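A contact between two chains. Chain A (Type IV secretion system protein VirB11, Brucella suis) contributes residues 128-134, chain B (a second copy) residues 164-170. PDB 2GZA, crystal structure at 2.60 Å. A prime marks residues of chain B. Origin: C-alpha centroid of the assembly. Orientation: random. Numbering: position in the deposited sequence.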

# COMPACT_ATOMS: atom_id res chain seq x y z
N THR A 128 3.24 23.45 43.18
CA THR A 128 4.37 22.53 43.31
C THR A 128 3.82 21.12 43.48
O THR A 128 2.61 20.93 43.65
CB THR A 128 5.25 22.85 44.53
OG1 THR A 128 4.44 22.86 45.72
CG2 THR A 128 5.94 24.20 44.37
N LEU A 129 4.70 20.12 43.43
CA LEU A 129 4.29 18.76 43.76
C LEU A 129 3.86 18.67 45.22
O LEU A 129 2.96 17.89 45.55
CB LEU A 129 5.39 17.73 43.48
CG LEU A 129 5.75 17.28 42.07
CD1 LEU A 129 6.92 16.30 42.15
CD2 LEU A 129 4.58 16.63 41.35
N GLU A 130 4.49 19.45 46.09
CA GLU A 130 4.05 19.55 47.49
C GLU A 130 2.63 20.10 47.65
O GLU A 130 1.85 19.58 48.44
CB GLU A 130 5.05 20.33 48.34
CG GLU A 130 6.13 19.46 48.95
CD GLU A 130 7.28 19.18 48.01
OE1 GLU A 130 7.30 19.76 46.90
OE2 GLU A 130 8.18 18.40 48.37
N ASP A 131 2.28 21.15 46.90
CA ASP A 131 0.92 21.70 46.93
C ASP A 131 -0.09 20.65 46.52
O ASP A 131 -1.14 20.51 47.15
CB ASP A 131 0.77 22.94 46.04
CG ASP A 131 1.76 24.04 46.36
OD1 ASP A 131 2.01 24.33 47.56
OD2 ASP A 131 2.30 24.61 45.39
N TYR A 132 0.23 19.92 45.45
CA TYR A 132 -0.59 18.82 44.96
C TYR A 132 -0.83 17.77 46.03
O TYR A 132 -1.95 17.30 46.20
CB TYR A 132 0.05 18.14 43.75
CG TYR A 132 -0.34 18.70 42.40
CD1 TYR A 132 0.62 19.18 41.52
CD2 TYR A 132 -1.68 18.72 41.98
CE1 TYR A 132 0.27 19.68 40.27
CE2 TYR A 132 -2.04 19.21 40.73
CZ TYR A 132 -1.06 19.69 39.89
OH TYR A 132 -1.39 20.18 38.66
N ALA A 133 0.23 17.41 46.75
CA ALA A 133 0.15 16.42 47.82
C ALA A 133 -0.89 16.78 48.87
O ALA A 133 -1.72 15.95 49.23
CB ALA A 133 1.51 16.22 48.46
N GLN A 134 -0.86 18.03 49.34
CA GLN A 134 -1.81 18.53 50.33
C GLN A 134 -3.24 18.62 49.81
O GLN A 134 -4.19 18.62 50.59
CB GLN A 134 -1.37 19.89 50.88
CG GLN A 134 -0.06 19.88 51.64
CD GLN A 134 -0.03 18.86 52.77
OE1 GLN A 134 -0.92 18.83 53.62
NE2 GLN A 134 0.99 18.01 52.77
N TYR B 164 3.91 8.13 45.05
CA TYR B 164 3.83 8.67 43.70
C TYR B 164 4.43 10.06 43.54
O TYR B 164 4.98 10.38 42.48
CB TYR B 164 2.38 8.65 43.21
CG TYR B 164 1.81 7.26 43.10
CD1 TYR B 164 1.03 6.73 44.12
CD2 TYR B 164 2.06 6.47 41.98
CE1 TYR B 164 0.51 5.45 44.02
CE2 TYR B 164 1.55 5.19 41.87
CZ TYR B 164 0.77 4.69 42.90
OH TYR B 164 0.25 3.42 42.80
N MET B 165 4.35 10.88 44.59
CA MET B 165 4.99 12.18 44.57
C MET B 165 6.51 12.06 44.42
O MET B 165 7.09 12.70 43.55
CB MET B 165 4.64 13.02 45.80
CG MET B 165 5.11 14.48 45.67
SD MET B 165 5.06 15.45 47.20
CE MET B 165 6.44 14.74 48.09
N SER B 166 7.14 11.22 45.25
CA SER B 166 8.58 11.00 45.17
C SER B 166 8.94 10.36 43.84
O SER B 166 9.97 10.69 43.25
CB SER B 166 9.06 10.12 46.31
OG SER B 166 8.95 10.78 47.55
N PHE B 167 8.10 9.45 43.38
CA PHE B 167 8.28 8.79 42.09
C PHE B 167 8.41 9.80 40.96
O PHE B 167 9.32 9.72 40.14
CB PHE B 167 7.13 7.82 41.79
CG PHE B 167 7.23 7.18 40.43
CD1 PHE B 167 7.96 6.00 40.25
CD2 PHE B 167 6.63 7.76 39.33
CE1 PHE B 167 8.07 5.41 38.99
CE2 PHE B 167 6.74 7.17 38.07
CZ PHE B 167 7.46 6.00 37.90
N LEU B 168 7.49 10.76 40.92
CA LEU B 168 7.47 11.76 39.86
C LEU B 168 8.65 12.71 39.96
O LEU B 168 9.24 13.05 38.93
CB LEU B 168 6.15 12.52 39.86
CG LEU B 168 4.91 11.74 39.43
CD1 LEU B 168 3.67 12.62 39.56
CD2 LEU B 168 5.06 11.20 38.01
N ARG B 169 8.98 13.13 41.17
CA ARG B 169 10.17 13.95 41.41
C ARG B 169 11.43 13.23 40.95
O ARG B 169 12.25 13.81 40.24
CB ARG B 169 10.28 14.38 42.87
CG ARG B 169 11.62 15.02 43.20
CD ARG B 169 11.71 15.52 44.62
NE ARG B 169 10.93 16.74 44.81
CZ ARG B 169 9.93 16.87 45.68
NH1 ARG B 169 9.58 15.88 46.48
NH2 ARG B 169 9.29 18.03 45.76
N ARG B 170 11.59 11.97 41.36
CA ARG B 170 12.75 11.19 40.96
C ARG B 170 12.81 10.97 39.45
O ARG B 170 13.88 11.08 38.85
CB ARG B 170 12.84 9.86 41.71
CG ARG B 170 13.33 10.00 43.15
CD ARG B 170 14.73 10.61 43.24
NE ARG B 170 15.79 9.66 42.92
CZ ARG B 170 16.96 9.98 42.38
NH1 ARG B 170 17.25 11.24 42.09
NH2 ARG B 170 17.86 9.04 42.14

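Small helix-to-helix contacts between protein subunits often follow a common plan: an apolar strip where the backbones come closest, and a charged pair at its margin. The meeting of two VirB11 copies illustrates it with few residues. The two helices run nearly antiparallel, at 163° between their N-to-C directions, and their axes approach to 10.6 Å, a spacing that leaves room for side chains to fill the gap. Together the two stretches bury 303 Å².

Chain A begins with a residue that touches nothing in the chain B stretch but organises what follows. Thr128 occupies the N-cap position, and its OG1 accepts a hydrogen bond from Asp131 N at 3.0 Å, satisfying an amide that the first turn of a helix leaves without a backbone partner. Asp131 returns the favour: its OD2 accepts from Thr128 N at 2.7 Å and from Thr128 OG1 at 2.8 Å. This reciprocal box fixes the start of the helix that presents the next residues to chain B.

Leu129 is the centre of the apolar strip. Leu129 CA lies 6.7 Å from Met165′ CA, and Leu129 CB lies 3.9 Å from Met165′ CG. The Leu129 side chain (chi1 m, chi2 t) then reaches along the partner helix, bringing Leu129 CD1 to 3.9 Å from Arg169′ CB and 4.5 Å from Leu168′ CB. One leucine thus spans about a turn of chain B. The Met165′ sulfur also lies near its backbone, with Met165′ SD 3.6 Å from Leu129 O, an oxygen already engaged by Ala133 N within the helix.

Glu130 supplies the acidic half of the charged pair. Its CA-to-CB bond points sideways, yet chi1 near -89° and chi2 near 83° bring the carboxylate within reach of Arg169′. Both oxygens face the same nitrogen: Arg169′ NH2 donates to Glu130 OE2 at 2.9 Å, and to Glu130 OE1, also at 2.9 Å, in a bond that is weak, its angle at the hydrogen being 133°. OE2 sits at the edge of the guanidinium, near its plane, as suits a salt bridge made through an N-H group. The CB of the same arginine touches Leu129, so one residue takes part in both the salt bridge and the apolar contact.

Tyr132 starts toward chain B, but its ring leads away and makes no contact with this stretch. One turn beyond Leu129, Ala133 closes the strip, its CB 3.8 Å from Met165′ SD. The methionine therefore meets both Leu129 and Ala133, bridging successive turns of chain A.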